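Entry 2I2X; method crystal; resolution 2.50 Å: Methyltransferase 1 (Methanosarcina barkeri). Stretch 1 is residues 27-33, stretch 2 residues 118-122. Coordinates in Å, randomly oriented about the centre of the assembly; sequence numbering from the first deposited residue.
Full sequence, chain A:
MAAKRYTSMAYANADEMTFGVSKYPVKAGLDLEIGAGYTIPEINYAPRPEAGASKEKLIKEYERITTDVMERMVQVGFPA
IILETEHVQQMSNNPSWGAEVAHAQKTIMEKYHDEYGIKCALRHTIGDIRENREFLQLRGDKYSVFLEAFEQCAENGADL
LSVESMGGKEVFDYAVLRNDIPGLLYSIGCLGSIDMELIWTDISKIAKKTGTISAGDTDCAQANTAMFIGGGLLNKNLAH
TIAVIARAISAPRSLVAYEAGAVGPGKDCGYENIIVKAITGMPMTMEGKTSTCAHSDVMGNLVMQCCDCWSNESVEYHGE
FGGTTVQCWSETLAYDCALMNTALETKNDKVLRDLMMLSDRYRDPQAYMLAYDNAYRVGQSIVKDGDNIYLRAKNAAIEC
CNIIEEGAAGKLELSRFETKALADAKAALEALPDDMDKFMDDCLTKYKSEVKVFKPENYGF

Stretch 1 27-33: KAGLDLE
Stretch 2 (118-122) IKCAL

What backbone shapes do the two stretches bring together? The first is a tight hairpin: Lys27 and Ala28 end one strand, Leu32 and Glu33 form the next, and Gly29, Leu30 and Asp31 make the turn. Ala28 N donates to Leu32 O at 3.1 Å and Leu32 N to Ala28 O at 3.3 Å, closing the loop. Gly29 (phi/psi 58/-141) and Asp31 (65/22) both have positive phi, separated by Leu30 at -94/86, while Ala28 (-172/161) and Leu32 (-93/146) are extended. The second stretch is extended throughout, with strand from Lys119 (-82/135) through Cys120 (-155/163) and Ala121 (-147/153) to Leu122 (-114/127).

How is the register fixed? Leu30 and Cys120 form a single antiparallel bridge, their CA atoms 5.4 Å apart. Leu30 N donates to Cys120 O at 2.9 Å with an N-H...O angle of 157°; the return bond, Cys120 N to Leu30 O, is weak at 3.4 Å and 149°. Leu30 O also lies 3.5 Å from Lys119 CA, a CA-H...O contact. Around this bridge the CA atoms of Gly29 and Ala121 approach to 4.4 Å, and those of Leu32 and Lys119 to 5.2 Å. Gly29 suits this close approach: an ideal CB would point toward the strand and clash at 2.8 Å with both Cys120 O and Ala121 CB.

Which apolar side chains meet? Leu30 points toward the second stretch in an m,t rotamer (chi1 -60°, chi2 166°), placing its CD1 3.8 Å from Cys120 SG, although the Cys120 CA-to-CB bond points away (chi1 50°, p). Leu32 leaves its backbone sideways with chi1 -164° (t) and chi2 70° (p). Its CD2 packs 3.6 Å from Ala121 CB, which points toward the hairpin, and its CD1 rests 3.7 Å from Lys119 CB. These contacts let nonpolar surface pack together beside the backbone bonds.

Where do charges contribute? Lys119 points toward the hairpin, with chi angles of -53°, 151°, 138° and 67°, and its NZ reaches Asp31 OD2 at 3.5 Å. This is a salt bridge with a weak hydrogen bond, so opposite charge attracts without tight hydrogen-bond geometry. Asp31 departs sideways, but chi1 -166° (t) and chi2 41° bring its carboxylate nearer. A long salt bridge within the hairpin, Lys27 NZ to Glu33 OE2 at 3.9 Å, links its two strands; Lys27 has chi angles of -63°, 171°, 136° and 95°, and Glu33 -65°, -180° and -6°.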

ATOM      1  N   LYS A  27      29.294  -4.370  -4.847  1.00 11.87           N
ATOM      2  CA  LYS A  27      29.468  -4.438  -3.400  1.00 12.03           C
ATOM      3  C   LYS A  27      29.329  -3.015  -2.843  1.00 11.92           C
ATOM      4  O   LYS A  27      29.838  -2.094  -3.450  1.00 11.89           O
ATOM      5  CB  LYS A  27      30.850  -4.994  -3.092  1.00 11.87           C
ATOM      6  CG  LYS A  27      31.073  -6.431  -3.598  1.00 13.04           C
ATOM      7  CD  LYS A  27      32.536  -6.807  -3.442  1.00 13.23           C
ATOM      8  CE  LYS A  27      32.727  -8.190  -2.883  1.00 16.22           C
ATOM      9  NZ  LYS A  27      32.933  -9.231  -3.891  1.00 16.91           N
ATOM     10  N   ALA A  28      28.633  -2.824  -1.717  1.00 11.45           N
ATOM     11  CA  ALA A  28      28.356  -1.459  -1.204  1.00 11.27           C
ATOM     12  C   ALA A  28      27.712  -1.441   0.187  1.00 11.10           C
ATOM     13  O   ALA A  28      27.154  -2.423   0.633  1.00 11.94           O
ATOM     14  CB  ALA A  28      27.481  -0.676  -2.179  1.00 10.79           C
ATOM     15  N   GLY A  29      27.790  -0.301   0.852  1.00 11.36           N
ATOM     16  CA  GLY A  29      27.162  -0.087   2.138  1.00 11.41           C
ATOM     17  C   GLY A  29      27.606  -1.058   3.201  1.00 11.84           C
ATOM     18  O   GLY A  29      28.778  -1.445   3.267  1.00 11.31           O
ATOM     19  N   LEU A  30      26.648  -1.470   4.022  1.00 12.30           N
ATOM     20  CA  LEU A  30      26.943  -2.289   5.171  1.00 13.02           C
ATOM     21  C   LEU A  30      26.776  -3.746   4.819  1.00 13.52           C
ATOM     22  O   LEU A  30      25.695  -4.325   5.000  1.00 14.42           O
ATOM     23  CB  LEU A  30      26.071  -1.871   6.340  1.00 12.90           C
ATOM     24  CG  LEU A  30      26.271  -0.403   6.770  1.00 13.75           C
ATOM     25  CD1 LEU A  30      25.167   0.072   7.695  1.00 11.52           C
ATOM     26  CD2 LEU A  30      27.652  -0.210   7.429  1.00 13.34           C
ATOM     27  N   ASP A  31      27.839  -4.329   4.266  1.00 13.61           N
ATOM     28  CA  ASP A  31      27.873  -5.764   3.997  1.00 14.27           C
ATOM     29  C   ASP A  31      26.829  -6.213   2.935  1.00 13.05           C
ATOM     30  O   ASP A  31      26.451  -7.379   2.863  1.00 12.74           O
ATOM     31  CB  ASP A  31      27.716  -6.515   5.329  1.00 15.18           C
ATOM     32  CG  ASP A  31      28.064  -7.965   5.220  1.00 19.99           C
ATOM     33  OD1 ASP A  31      29.069  -8.276   4.538  1.00 24.77           O
ATOM     34  OD2 ASP A  31      27.335  -8.802   5.826  1.00 24.91           O
ATOM     35  N   LEU A  32      26.390  -5.275   2.099  1.00 12.23           N
ATOM     36  CA  LEU A  32      25.412  -5.568   1.039  1.00 11.73           C
ATOM     37  C   LEU A  32      26.060  -5.924  -0.315  1.00 12.43           C
ATOM     38  O   LEU A  32      27.121  -5.385  -0.690  1.00 13.01           O
ATOM     39  CB  LEU A  32      24.443  -4.397   0.832  1.00 10.51           C
ATOM     40  CG  LEU A  32      23.174  -4.777   0.046  1.00  8.96           C
ATOM     41  CD1 LEU A  32      22.253  -5.688   0.870  1.00  6.13           C
ATOM     42  CD2 LEU A  32      22.401  -3.562  -0.503  1.00  6.34           C
ATOM     43  N   GLU A  33      25.419  -6.821  -1.056  1.00 12.12           N
ATOM     44  CA  GLU A  33      25.873  -7.116  -2.402  1.00 12.37           C
ATOM     45  C   GLU A  33      24.706  -7.216  -3.353  1.00 11.77           C
ATOM     46  O   GLU A  33      23.650  -7.774  -3.018  1.00 11.31           O
ATOM     47  CB  GLU A  33      26.723  -8.369  -2.438  1.00 13.13           C
ATOM     48  CG  GLU A  33      28.065  -8.255  -1.674  1.00 15.51           C
ATOM     49  CD  GLU A  33      28.863  -9.542  -1.756  1.00 20.40           C
ATOM     50  OE1 GLU A  33      28.311 -10.522  -2.291  1.00 20.98           O
ATOM     51  OE2 GLU A  33      30.038  -9.581  -1.303  1.00 23.93           O
ATOM     52  N   ILE A 118      21.656  -7.072   9.935  1.00  8.89           N
ATOM     53  CA  ILE A 118      20.920  -6.874   8.709  1.00  8.23           C
ATOM     54  C   ILE A 118      21.787  -6.066   7.718  1.00  8.67           C
ATOM     55  O   ILE A 118      22.396  -5.071   8.094  1.00  7.82           O
ATOM     56  CB  ILE A 118      19.572  -6.130   8.978  1.00  8.35           C
ATOM     57  CG1 ILE A 118      18.797  -5.910   7.676  1.00  6.83           C
ATOM     58  CG2 ILE A 118      19.792  -4.804   9.746  1.00  7.77           C
ATOM     59  CD1 ILE A 118      17.393  -5.398   7.888  1.00  4.31           C
ATOM     60  N   LYS A 119      21.860  -6.531   6.471  1.00  8.74           N
ATOM     61  CA  LYS A 119      22.603  -5.861   5.420  1.00  9.18           C
ATOM     62  C   LYS A 119      21.758  -4.738   4.849  1.00  8.83           C
ATOM     63  O   LYS A 119      20.563  -4.912   4.587  1.00  9.99           O
ATOM     64  CB  LYS A 119      22.914  -6.858   4.314  1.00  9.58           C
ATOM     65  CG  LYS A 119      23.602  -8.135   4.778  1.00 11.62           C
ATOM     66  CD  LYS A 119      23.202  -9.252   3.832  1.00 15.94           C
ATOM     67  CE  LYS A 119      24.343 -10.132   3.471  1.00 18.29           C
ATOM     68  NZ  LYS A 119      24.858 -10.907   4.596  1.00 22.13           N
ATOM     69  N   CYS A 120      22.357  -3.582   4.660  1.00  8.12           N
ATOM     70  CA  CYS A 120      21.642  -2.469   4.043  1.00  7.49           C
ATOM     71  C   CYS A 120      22.568  -1.467   3.350  1.00  7.11           C
ATOM     72  O   CYS A 120      23.782  -1.453   3.589  1.00  7.81           O
ATOM     73  CB  CYS A 120      20.834  -1.759   5.105  1.00  7.13           C
ATOM     74  SG  CYS A 120      21.843  -1.389   6.509  1.00  7.38           S
ATOM     75  N   ALA A 121      22.000  -0.639   2.478  1.00  6.39           N
ATOM     76  CA  ALA A 121      22.765   0.378   1.753  1.00  5.92           C
ATOM     77  C   ALA A 121      21.846   1.553   1.553  1.00  6.18           C
ATOM     78  O   ALA A 121      20.630   1.403   1.555  1.00  7.12           O
ATOM     79  CB  ALA A 121      23.297  -0.159   0.392  1.00  5.47           C
ATOM     80  N   LEU A 122      22.422   2.734   1.447  1.00  6.52           N
ATOM     81  CA  LEU A 122      21.639   3.928   1.296  1.00  7.52           C
ATOM     82  C   LEU A 122      21.852   4.576  -0.090  1.00  8.21           C
ATOM     83  O   LEU A 122      22.960   4.843  -0.507  1.00  9.32           O
ATOM     84  CB  LEU A 122      21.965   4.895   2.436  1.00  7.22           C
ATOM     85  CG  LEU A 122      21.305   6.274   2.352  1.00  7.01           C
ATOM     86  CD1 LEU A 122      19.792   6.150   2.443  1.00  3.89           C
ATOM     87  CD2 LEU A 122      21.862   7.230   3.395  1.00  5.46           C
TER